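Side-chain contacts in nucleoside-diphosphate-sugar pyrophosphorylase (Vibrio cholerae, PDB 4EVW), which probably transfers a nucleotidyl group from a nucleoside triphosphate to a sugar phosphate, forming a nucleoside-diphosphate sugar and releasing pyrophosphate: residues 90-93 and 94-98; 110-113 and 114-118; 209-212 and 213-216. The protein carries 1 engineered substitution. All coordinates share one frame; numbering follows the deposited sequence.

Contact 1: 90-93 and 94-98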
ATOM      1  N   THR A  90      -6.821   3.894  -6.964  1.00 16.78           N
ATOM      2  CA  THR A  90      -6.387   2.653  -7.600  1.00 17.13           C
ATOM      3  C   THR A  90      -6.991   1.460  -6.867  1.00 17.22           C
ATOM      4  O   THR A  90      -7.547   0.550  -7.489  1.00 16.77           O
ATOM      5  CB  THR A  90      -4.857   2.542  -7.588  1.00 18.74           C
ATOM      6  OG1 THR A  90      -4.303   3.650  -8.315  1.00 20.39           O
ATOM      7  CG2 THR A  90      -4.405   1.229  -8.234  1.00 19.71           C
ATOM      8  N   VAL A  91      -6.889   1.468  -5.541  1.00 18.41           N
ATOM      9  CA  VAL A  91      -7.442   0.387  -4.736  1.00 16.19           C
ATOM     10  C   VAL A  91      -8.953   0.260  -4.940  1.00 22.53           C
ATOM     11  O   VAL A  91      -9.464  -0.838  -5.168  1.00 19.43           O
ATOM     12  CB  VAL A  91      -7.130   0.610  -3.244  1.00 18.83           C
ATOM     13  CG1 VAL A  91      -7.955  -0.346  -2.385  1.00 18.64           C
ATOM     14  CG2 VAL A  91      -5.624   0.390  -2.995  1.00 19.61           C
ATOM     15  N   THR A  92      -9.671   1.379  -4.872  1.00 18.12           N
ATOM     16  CA  THR A  92     -11.123   1.337  -5.065  1.00 19.18           C
ATOM     17  C   THR A  92     -11.501   0.788  -6.445  1.00 20.74           C
ATOM     18  O   THR A  92     -12.390  -0.058  -6.561  1.00 19.79           O
ATOM     19  CB  THR A  92     -11.745   2.742  -4.875  1.00 20.22           C
ATOM     20  OG1 THR A  92     -11.571   3.153  -3.512  1.00 20.19           O
ATOM     21  CG2 THR A  92     -13.234   2.723  -5.210  1.00 22.30           C
ATOM     22  N   LEU A  93     -10.834   1.259  -7.493  1.00 18.64           N
ATOM     23  CA  LEU A  93     -11.131   0.781  -8.842  1.00 17.70           C
ATOM     24  C   LEU A  93     -10.747  -0.694  -8.998  1.00 18.42           C
ATOM     25  O   LEU A  93     -11.405  -1.444  -9.724  1.00 18.70           O
ATOM     26  CB  LEU A  93     -10.404   1.640  -9.883  1.00 20.23           C
ATOM     27  CG  LEU A  93     -10.912   3.082  -9.991  1.00 23.42           C
ATOM     28  CD1 LEU A  93     -10.130   3.825 -11.074  1.00 28.46           C
ATOM     29  CD2 LEU A  93     -12.399   3.074 -10.321  1.00 30.20           C
ATOM     30  N   GLY A  94      -9.686  -1.107  -8.308  1.00 17.99           N
ATOM     31  CA  GLY A  94      -9.259  -2.497  -8.363  1.00 19.87           C
ATOM     32  C   GLY A  94     -10.268  -3.419  -7.694  1.00 20.26           C
ATOM     33  O   GLY A  94     -10.550  -4.515  -8.187  1.00 18.74           O
ATOM     34  N   LEU A  95     -10.816  -2.985  -6.563  1.00 21.21           N
ATOM     35  CA  LEU A  95     -11.806  -3.785  -5.854  1.00 19.56           C
ATOM     36  C   LEU A  95     -13.087  -3.855  -6.671  1.00 19.93           C
ATOM     37  O   LEU A  95     -13.788  -4.867  -6.665  1.00 20.29           O
ATOM     38  CB  LEU A  95     -12.092  -3.191  -4.475  1.00 21.35           C
ATOM     39  CG  LEU A  95     -10.930  -3.333  -3.489  1.00 20.44           C
ATOM     40  CD1 LEU A  95     -11.224  -2.514  -2.249  1.00 22.37           C
ATOM     41  CD2 LEU A  95     -10.729  -4.814  -3.131  1.00 22.56           C
ATOM     42  N   GLU A  96     -13.399  -2.775  -7.378  1.00 18.07           N
ATOM     43  CA  GLU A  96     -14.593  -2.776  -8.208  1.00 20.83           C
ATOM     44  C   GLU A  96     -14.388  -3.741  -9.378  1.00 21.54           C
ATOM     45  O   GLU A  96     -15.302  -4.474  -9.755  1.00 22.43           O
ATOM     46  CB  GLU A  96     -14.904  -1.353  -8.684  1.00 26.20           C
ATOM     47  CG  GLU A  96     -15.498  -0.493  -7.568  1.00 29.25           C
ATOM     48  CD  GLU A  96     -15.706   0.964  -7.961  1.00 37.52           C
ATOM     49  OE1 GLU A  96     -15.296   1.355  -9.075  1.00 42.18           O
ATOM     50  OE2 GLU A  96     -16.278   1.720  -7.141  1.00 35.52           O
ATOM     51  N   GLU A  97     -13.181  -3.757  -9.938  1.00 19.21           N
ATOM     52  CA  GLU A  97     -12.874  -4.662 -11.048  1.00 20.26           C
ATOM     53  C   GLU A  97     -12.914  -6.114 -10.560  1.00 20.25           C
ATOM     54  O   GLU A  97     -13.369  -7.010 -11.276  1.00 22.59           O
ATOM     55  CB  GLU A  97     -11.497  -4.333 -11.633  1.00 25.26           C
ATOM     56  CG  GLU A  97     -10.905  -5.398 -12.567  1.00 30.93           C
ATOM     57  CD  GLU A  97     -11.795  -5.734 -13.757  1.00 42.03           C
ATOM     58  OE1 GLU A  97     -12.643  -4.895 -14.139  1.00 37.78           O
ATOM     59  OE2 GLU A  97     -11.630  -6.839 -14.320  1.00 42.81           O
ATOM     60  N   LEU A  98     -12.438  -6.348  -9.341  1.00 20.88           N
ATOM     61  CA  LEU A  98     -12.470  -7.695  -8.784  1.00 23.93           C
ATOM     62  C   LEU A  98     -13.921  -8.180  -8.728  1.00 24.29           C
ATOM     63  O   LEU A  98     -14.220  -9.318  -9.100  1.00 23.55           O
ATOM     64  CB  LEU A  98     -11.862  -7.710  -7.378  1.00 24.26           C
ATOM     65  CG  LEU A  98     -11.775  -9.081  -6.710  1.00 24.42           C
ATOM     66  CD1 LEU A  98     -10.906 -10.011  -7.558  1.00 24.67           C
ATOM     67  CD2 LEU A  98     -11.192  -8.928  -5.318  1.00 29.03           C
TER
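Glu96 folds back along the helix and runs alongside Thr92, one turn earlier, with both side chains headed in one direction. Its CB sits 3.5 Å from Thr92 O. The next carbon comes closer, with CG 3.3 Å from that same oxygen. CG can do this because it stands beside the backbone N (chi1 -75°), on the side of the preceding turn. Beyond CG the chain runs extended, and CD still passes near Thr92 O. The carboxylate then forks between two aliphatic neighbours. OE2 approaches the methyl of Thr92, at 3.7 Å from CG2. OE1 reaches Leu93, 3.6 Å from CD2, where the Glu96 chain passes Leu93 at a slant. The Thr92 methyl is available because its hydroxyl is turned to the N-terminal side, where OG1 bonds to Ala88 O.

Around the helix from this pair, Val91 and Leu95 are aligned in the same manner. Val91 CG1 meets Leu95 CD1 at 3.9 Å, while Leu95 CG rests against Val91 O. This flank is buried. Val91 and Thr92 also pack on Tyr183 of helix 180-191, and Leu95 touches Leu50 of strand 49-54.

The four carbonyls of residues 90 to 93 accept the amides of residues 94 to 97 in regular alpha-helical order. Glu96 N bonds to Thr92 O at 3.0 Å, so the carbonyl that the Glu96 chain brushes is already used. The segment is the middle of helix 87-100, which packs on the central sheet.

No side-chain hydrogen bond or salt bridge joins the two segments. The backbone ladder supplies the directional bonds, and the side chains add van der Waals contact. Each carboxylate oxygen of exposed Glu96 has a methyl beside it, and solvent probably eases the charge.

Contact 2: 110-113 and 114-118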
ATOM      1  N   THR A 110      -5.194  -5.584   3.027  1.00 18.99           N
ATOM      2  CA  THR A 110      -3.918  -5.069   3.482  1.00 18.70           C
ATOM      3  C   THR A 110      -3.281  -4.428   2.270  1.00 19.42           C
ATOM      4  O   THR A 110      -2.809  -5.121   1.372  1.00 23.14           O
ATOM      5  CB  THR A 110      -3.048  -6.220   3.993  1.00 19.84           C
ATOM      6  OG1 THR A 110      -3.712  -6.848   5.094  1.00 21.21           O
ATOM      7  CG2 THR A 110      -1.693  -5.714   4.445  1.00 24.19           C
ATOM      8  N   VAL A 111      -3.291  -3.102   2.231  1.00 16.65           N
ATOM      9  CA  VAL A 111      -2.722  -2.387   1.095  1.00 16.47           C
ATOM     10  C   VAL A 111      -1.237  -2.183   1.302  1.00 21.04           C
ATOM     11  O   VAL A 111      -0.800  -1.771   2.370  1.00 20.07           O
ATOM     12  CB  VAL A 111      -3.398  -1.017   0.905  1.00 21.51           C
ATOM     13  CG1 VAL A 111      -2.845  -0.328  -0.343  1.00 20.98           C
ATOM     14  CG2 VAL A 111      -4.900  -1.201   0.809  1.00 23.96           C
ATOM     15  N   PHE A 112      -0.461  -2.468   0.267  1.00 17.19           N
ATOM     16  CA  PHE A 112       0.981  -2.332   0.353  1.00 19.26           C
ATOM     17  C   PHE A 112       1.465  -1.797  -0.988  1.00 29.24           C
ATOM     18  O   PHE A 112       0.752  -1.885  -1.981  1.00 39.63           O
ATOM     19  CB  PHE A 112       1.588  -3.702   0.622  1.00 23.19           C
ATOM     20  CG  PHE A 112       3.044  -3.667   0.956  1.00 28.61           C
ATOM     21  CD1 PHE A 112       3.495  -3.001   2.090  1.00 33.66           C
ATOM     22  CD2 PHE A 112       3.966  -4.314   0.144  1.00 23.88           C
ATOM     23  CE1 PHE A 112       4.852  -2.985   2.414  1.00 38.30           C
ATOM     24  CE2 PHE A 112       5.321  -4.305   0.455  1.00 27.32           C
ATOM     25  CZ  PHE A 112       5.766  -3.641   1.592  1.00 32.84           C
ATOM     26  N   ASN A 113       2.666  -1.239  -1.037  1.00 31.14           N
ATOM     27  CA  ASN A 113       3.129  -0.732  -2.316  1.00 31.71           C
ATOM     28  C   ASN A 113       4.384  -1.440  -2.785  1.00 29.54           C
ATOM     29  O   ASN A 113       5.186  -1.938  -1.989  1.00 30.60           O
ATOM     30  CB  ASN A 113       3.323   0.781  -2.254  1.00 39.69           C
ATOM     31  CG  ASN A 113       4.446   1.184  -1.348  1.00 51.64           C
ATOM     32  OD1 ASN A 113       5.601   1.232  -1.763  1.00 55.80           O
ATOM     33  ND2 ASN A 113       4.119   1.469  -0.095  1.00 55.57           N
ATOM     34  N   ILE A 114       4.542  -1.475  -4.097  1.00 27.79           N
ATOM     35  CA  ILE A 114       5.657  -2.155  -4.718  1.00 29.80           C
ATOM     36  C   ILE A 114       7.012  -1.452  -4.529  1.00 33.29           C
ATOM     37  O   ILE A 114       8.050  -2.002  -4.898  1.00 39.91           O
ATOM     38  CB  ILE A 114       5.324  -2.387  -6.219  1.00 31.73           C
ATOM     39  CG1 ILE A 114       5.839  -3.754  -6.659  1.00 38.20           C
ATOM     40  CG2 ILE A 114       5.866  -1.258  -7.073  1.00 39.13           C
ATOM     41  CD1 ILE A 114       5.198  -4.912  -5.910  1.00 31.25           C
ATOM     42  N   ASP A 115       6.998  -0.261  -3.924  1.00 27.12           N
ATOM     43  CA  ASP A 115       8.225   0.512  -3.674  1.00 29.91           C
ATOM     44  C   ASP A 115       8.851   0.169  -2.328  1.00 31.26           C
ATOM     45  O   ASP A 115       9.890   0.716  -1.965  1.00 37.27           O
ATOM     46  CB  ASP A 115       7.946   2.019  -3.629  1.00 39.80           C
ATOM     47  CG  ASP A 115       7.256   2.532  -4.864  1.00 53.68           C
ATOM     48  OD1 ASP A 115       7.665   2.151  -5.979  1.00 53.31           O
ATOM     49  OD2 ASP A 115       6.312   3.337  -4.713  1.00 64.34           O
ATOM     50  N   THR A 116       8.212  -0.726  -1.589  1.00 25.69           N
ATOM     51  CA  THR A 116       8.680  -1.062  -0.257  1.00 25.98           C
ATOM     52  C   THR A 116       8.931  -2.546  -0.051  1.00 23.83           C
ATOM     53  O   THR A 116       8.205  -3.378  -0.593  1.00 25.18           O
ATOM     54  CB  THR A 116       7.625  -0.609   0.777  1.00 31.48           C
ATOM     55  OG1 THR A 116       7.249   0.747   0.503  1.00 37.99           O
ATOM     56  CG2 THR A 116       8.169  -0.703   2.190  1.00 29.27           C
ATOM     57  N   PHE A 117       9.971  -2.874   0.716  1.00 20.08           N
ATOM     58  CA  PHE A 117      10.250  -4.271   1.036  1.00 23.68           C
ATOM     59  C   PHE A 117      10.174  -4.416   2.546  1.00 26.83           C
ATOM     60  O   PHE A 117      10.759  -3.627   3.301  1.00 25.03           O
ATOM     61  CB  PHE A 117      11.641  -4.734   0.597  1.00 24.11           C
ATOM     62  CG  PHE A 117      12.025  -4.295  -0.775  1.00 25.60           C
ATOM     63  CD1 PHE A 117      11.066  -4.139  -1.774  1.00 23.48           C
ATOM     64  CD2 PHE A 117      13.354  -4.025  -1.069  1.00 30.14           C
ATOM     65  CE1 PHE A 117      11.429  -3.712  -3.046  1.00 27.19           C
ATOM     66  CE2 PHE A 117      13.733  -3.600  -2.335  1.00 28.53           C
ATOM     67  CZ  PHE A 117      12.768  -3.441  -3.329  1.00 25.37           C
ATOM     68  N   ARG A 118       9.449  -5.439   2.975  1.00 22.31           N
ATOM     69  CA  ARG A 118       9.272  -5.732   4.395  1.00 22.50           C
ATOM     70  C   ARG A 118       9.611  -7.204   4.555  1.00 22.14           C
ATOM     71  O   ARG A 118       8.718  -8.051   4.635  1.00 22.04           O
ATOM     72  CB  ARG A 118       7.822  -5.468   4.795  1.00 22.53           C
ATOM     73  CG  ARG A 118       7.517  -3.991   4.983  1.00 26.10           C
ATOM     74  CD  ARG A 118       7.980  -3.517   6.358  1.00 23.80           C
ATOM     75  NE  ARG A 118       7.159  -4.109   7.414  1.00 25.29           N
ATOM     76  CZ  ARG A 118       7.539  -5.124   8.184  1.00 26.85           C
ATOM     77  NH1 ARG A 118       8.743  -5.672   8.035  1.00 25.55           N
ATOM     78  NH2 ARG A 118       6.703  -5.613   9.092  1.00 26.53           N
TER
HETATM   79  O   HOH W   1       6.115   3.066   1.297  1.00 42.45           O
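The ring of Phe112 and the amide of Asn113 are the flat groups at a type I beta turn, and Thr116 meets both. Thr116 O approaches the Phe112 ring obliquely, 3.2 Å from CE2. Thr116 CB packs on the ring at 3.6 Å from CZ. Arg118 CG also comes in obliquely, near CE1 and CZ. The guanidinium plane is turned 77° from the ring plane, and the charged end goes off to Glu135 in a salt bridge. Phe40 meets the Phe112 ring edge-to-face.

The turn runs from Asn113 to Thr116. It follows strand 109-111 of the central sheet and leads into the short strand 116-117. A hydrogen bond from Thr116 N to Asn113 O, 3.3 Å long, closes it; the N lies well above the carbonyl plane.

The Asn113 side chain adds bonds of its own to the turn. Its CG takes the crowded position between the backbone N and the carbonyl carbon (chi1 67°), which swings the amide over the turn. OD1 then accepts a weak bond from Asp115 N at 3.0 Å, as in an Asx turn. The same oxygen accepts a second bond from the Thr116 hydroxyl, with OG1 at 2.8 Å from OD1. That donor stands 27° out of the amide plane. These bonds, together with a water on ND2, should restrict the amide rotation.

The turn lies just beyond the end of a strand flanked in parallel by strand 2-5. In Rossmann-like nucleotidyltransferases this end of the sheet usually carries the substrate site, and the loop is probably placed likewise.

The water completes a small ring of bonds. It accepts from Asn113 ND2 at 2.9 Å and donates to Thr116 OG1 at 2.7 Å.

Contact 3: 209-212 and 213-216. Engineered in segment 209-212: Glu211 (natural residue Leu).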
ATOM      1  N   TYR A 209      -8.092   6.972   6.964  1.00 20.49           N
ATOM      2  CA  TYR A 209      -8.303   6.554   8.341  1.00 18.73           C
ATOM      3  C   TYR A 209      -9.021   7.615   9.179  1.00 20.91           C
ATOM      4  O   TYR A 209      -9.705   7.285  10.142  1.00 22.05           O
ATOM      5  CB  TYR A 209      -6.970   6.164   8.979  1.00 17.56           C
ATOM      6  CG  TYR A 209      -6.474   4.814   8.517  1.00 18.46           C
ATOM      7  CD1 TYR A 209      -6.977   3.633   9.071  1.00 19.04           C
ATOM      8  CD2 TYR A 209      -5.499   4.715   7.526  1.00 18.34           C
ATOM      9  CE1 TYR A 209      -6.514   2.392   8.655  1.00 16.18           C
ATOM     10  CE2 TYR A 209      -5.029   3.476   7.099  1.00 19.85           C
ATOM     11  CZ  TYR A 209      -5.536   2.323   7.669  1.00 20.12           C
ATOM     12  OH  TYR A 209      -5.038   1.106   7.267  1.00 18.96           O
ATOM     13  N   ASN A 210      -8.888   8.884   8.808  1.00 21.47           N
ATOM     14  CA  ASN A 210      -9.568   9.932   9.568  1.00 22.19           C
ATOM     15  C   ASN A 210     -11.079   9.765   9.488  1.00 26.03           C
ATOM     16  O   ASN A 210     -11.787  10.062  10.447  1.00 26.59           O
ATOM     17  CB  ASN A 210      -9.153  11.321   9.078  1.00 24.66           C
ATOM     18  CG  ASN A 210      -7.715  11.638   9.421  1.00 26.58           C
ATOM     19  OD1 ASN A 210      -7.279  11.410  10.546  1.00 25.04           O
ATOM     20  ND2 ASN A 210      -6.972  12.165   8.457  1.00 23.63           N
ATOM     21  N   GLU A 211     -11.569   9.271   8.353  1.00 26.39           N
ATOM     22  CA  GLU A 211     -13.005   9.053   8.193  1.00 26.83           C
ATOM     23  C   GLU A 211     -13.436   7.920   9.129  1.00 25.47           C
ATOM     24  O   GLU A 211     -14.495   7.978   9.756  1.00 27.59           O
ATOM     25  CB  GLU A 211     -13.334   8.679   6.739  1.00 23.64           C
ATOM     26  CG  GLU A 211     -12.930   9.716   5.682  1.00 25.12           C
ATOM     27  CD  GLU A 211     -13.771  10.987   5.732  1.00 39.28           C
ATOM     28  OE1 GLU A 211     -14.813  10.990   6.422  1.00 39.31           O
ATOM     29  OE2 GLU A 211     -13.395  11.981   5.072  1.00 36.80           O
ATOM     30  N   LEU A 212     -12.605   6.886   9.229  1.00 23.31           N
ATOM     31  CA  LEU A 212     -12.915   5.749  10.091  1.00 22.33           C
ATOM     32  C   LEU A 212     -12.817   6.117  11.573  1.00 22.84           C
ATOM     33  O   LEU A 212     -13.648   5.704  12.385  1.00 23.91           O
ATOM     34  CB  LEU A 212     -11.976   4.575   9.776  1.00 19.62           C
ATOM     35  CG  LEU A 212     -12.064   4.023   8.346  1.00 24.41           C
ATOM     36  CD1 LEU A 212     -11.202   2.780   8.219  1.00 25.03           C
ATOM     37  CD2 LEU A 212     -13.512   3.690   8.009  1.00 29.31           C
ATOM     38  N   ILE A 213     -11.794   6.886  11.926  1.00 22.73           N
ATOM     39  CA  ILE A 213     -11.610   7.314  13.308  1.00 24.82           C
ATOM     40  C   ILE A 213     -12.782   8.199  13.741  1.00 27.53           C
ATOM     41  O   ILE A 213     -13.289   8.069  14.853  1.00 25.33           O
ATOM     42  CB  ILE A 213     -10.270   8.074  13.465  1.00 27.62           C
ATOM     43  CG1 ILE A 213      -9.108   7.097  13.264  1.00 27.27           C
ATOM     44  CG2 ILE A 213     -10.179   8.733  14.846  1.00 26.43           C
ATOM     45  CD1 ILE A 213      -7.754   7.760  13.152  1.00 25.68           C
ATOM     46  N   GLN A 214     -13.227   9.086  12.860  1.00 25.16           N
ATOM     47  CA  GLN A 214     -14.350   9.957  13.191  1.00 30.59           C
ATOM     48  C   GLN A 214     -15.617   9.152  13.446  1.00 34.64           C
ATOM     49  O   GLN A 214     -16.435   9.523  14.287  1.00 36.79           O
ATOM     50  CB  GLN A 214     -14.594  10.963  12.068  1.00 41.79           C
ATOM     51  CG  GLN A 214     -13.688  12.176  12.134  1.00 57.02           C
ATOM     52  CD  GLN A 214     -13.754  13.007  10.877  1.00 64.72           C
ATOM     53  OE1 GLN A 214     -14.810  13.127  10.260  1.00 67.00           O
ATOM     54  NE2 GLN A 214     -12.625  13.597  10.492  1.00 63.89           N
ATOM     55  N   LYS A 215     -15.780   8.048  12.719  1.00 31.26           N
ATOM     56  CA  LYS A 215     -16.955   7.204  12.892  1.00 31.79           C
ATOM     57  C   LYS A 215     -16.847   6.307  14.113  1.00 34.61           C
ATOM     58  O   LYS A 215     -17.735   5.505  14.384  1.00 40.82           O
ATOM     59  CB  LYS A 215     -17.202   6.359  11.640  1.00 39.04           C
ATOM     60  CG  LYS A 215     -17.902   7.130  10.533  1.00 55.60           C
ATOM     61  CD  LYS A 215     -18.126   6.275   9.298  1.00 65.93           C
ATOM     62  CE  LYS A 215     -16.813   5.922   8.618  1.00 67.51           C
ATOM     63  NZ  LYS A 215     -16.747   6.467   7.232  1.00 66.82           N
ATOM     64  N   GLY A 216     -15.750   6.442  14.847  1.00 34.14           N
ATOM     65  CA  GLY A 216     -15.580   5.654  16.051  1.00 32.60           C
ATOM     66  C   GLY A 216     -14.945   4.289  15.901  1.00 29.78           C
ATOM     67  O   GLY A 216     -14.964   3.502  16.847  1.00 31.16           O
TER
HETATM   68  O   HOH W   2     -16.399   9.503   8.015  1.00 52.93           O
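A Schellman motif ends helix 208-214, and Lys215 and Glu211 meet beside it through one water. Gly216 is the first residue to leave helical angles. Its phi is positive (88°), a region that glycine enters easily. Gly216 N bonds back to Ile213 O at 3.0 Å. Just before it, Lys215 N bonds to Glu211 O at 3.2 Å and has a weak second bond to Leu212 O.

The Lys215 chain turns back along the helix. The bend at chi3 (-68°) brings CE to 3.3 Å from Glu211 O. CE also passes Leu212, 4.0 Å from CD2. The ammonium does not touch the carboxylate of Glu211, an engineered residue that is Leu naturally. Instead the water accepts from Lys215 NZ and donates to Glu211 OE1, at 2.7 Å from that oxygen. It donates to Glu211 O as well, so three groups hold it.

Two other side chains lean on carbonyls one turn back. Ile213 CG1 lies 3.2 Å from Tyr209 O, and Gln214 CG lies 3.3 Å from Asn210 O. Gln214 is exposed, and its side chain comes within about 4 Å of a bound magnesium ion, measured to the nearest atom. On the inner side, the Tyr209 ring stacks on Phe177 and its hydroxyl bonds to His176 O. Asn210 ND2 bonds to Thr160 O. These partners tie the helix to strands 174-177 and 157-161.

A glycine with positive phi, bonded back into the last turn, marks the Schellman motif, a common C-terminal cap of alpha helices.

How the contacts relate
The three contacts follow in series along one chain. Contact 1 lies in helix 87-100, and contact 2 begins on strand 109-111, the next element. Their centres are about 17 Å apart, yet they touch where Val91 CG2 packs on Val111 CG1 at 3.9 Å. The helix thus packs on the strand that leads to the turn of contact 2. Contact 3 comes much later, in helix 208-214. Its centre is about 21 Å from contact 1 and about 23 Å from contact 2, and it touches neither. Helix 87-100 also packs on strands 49-54 and 75-80, and strand 174-177, beside contact 3, pairs with strand 109-111. All three local contacts are thus attached to one mixed sheet.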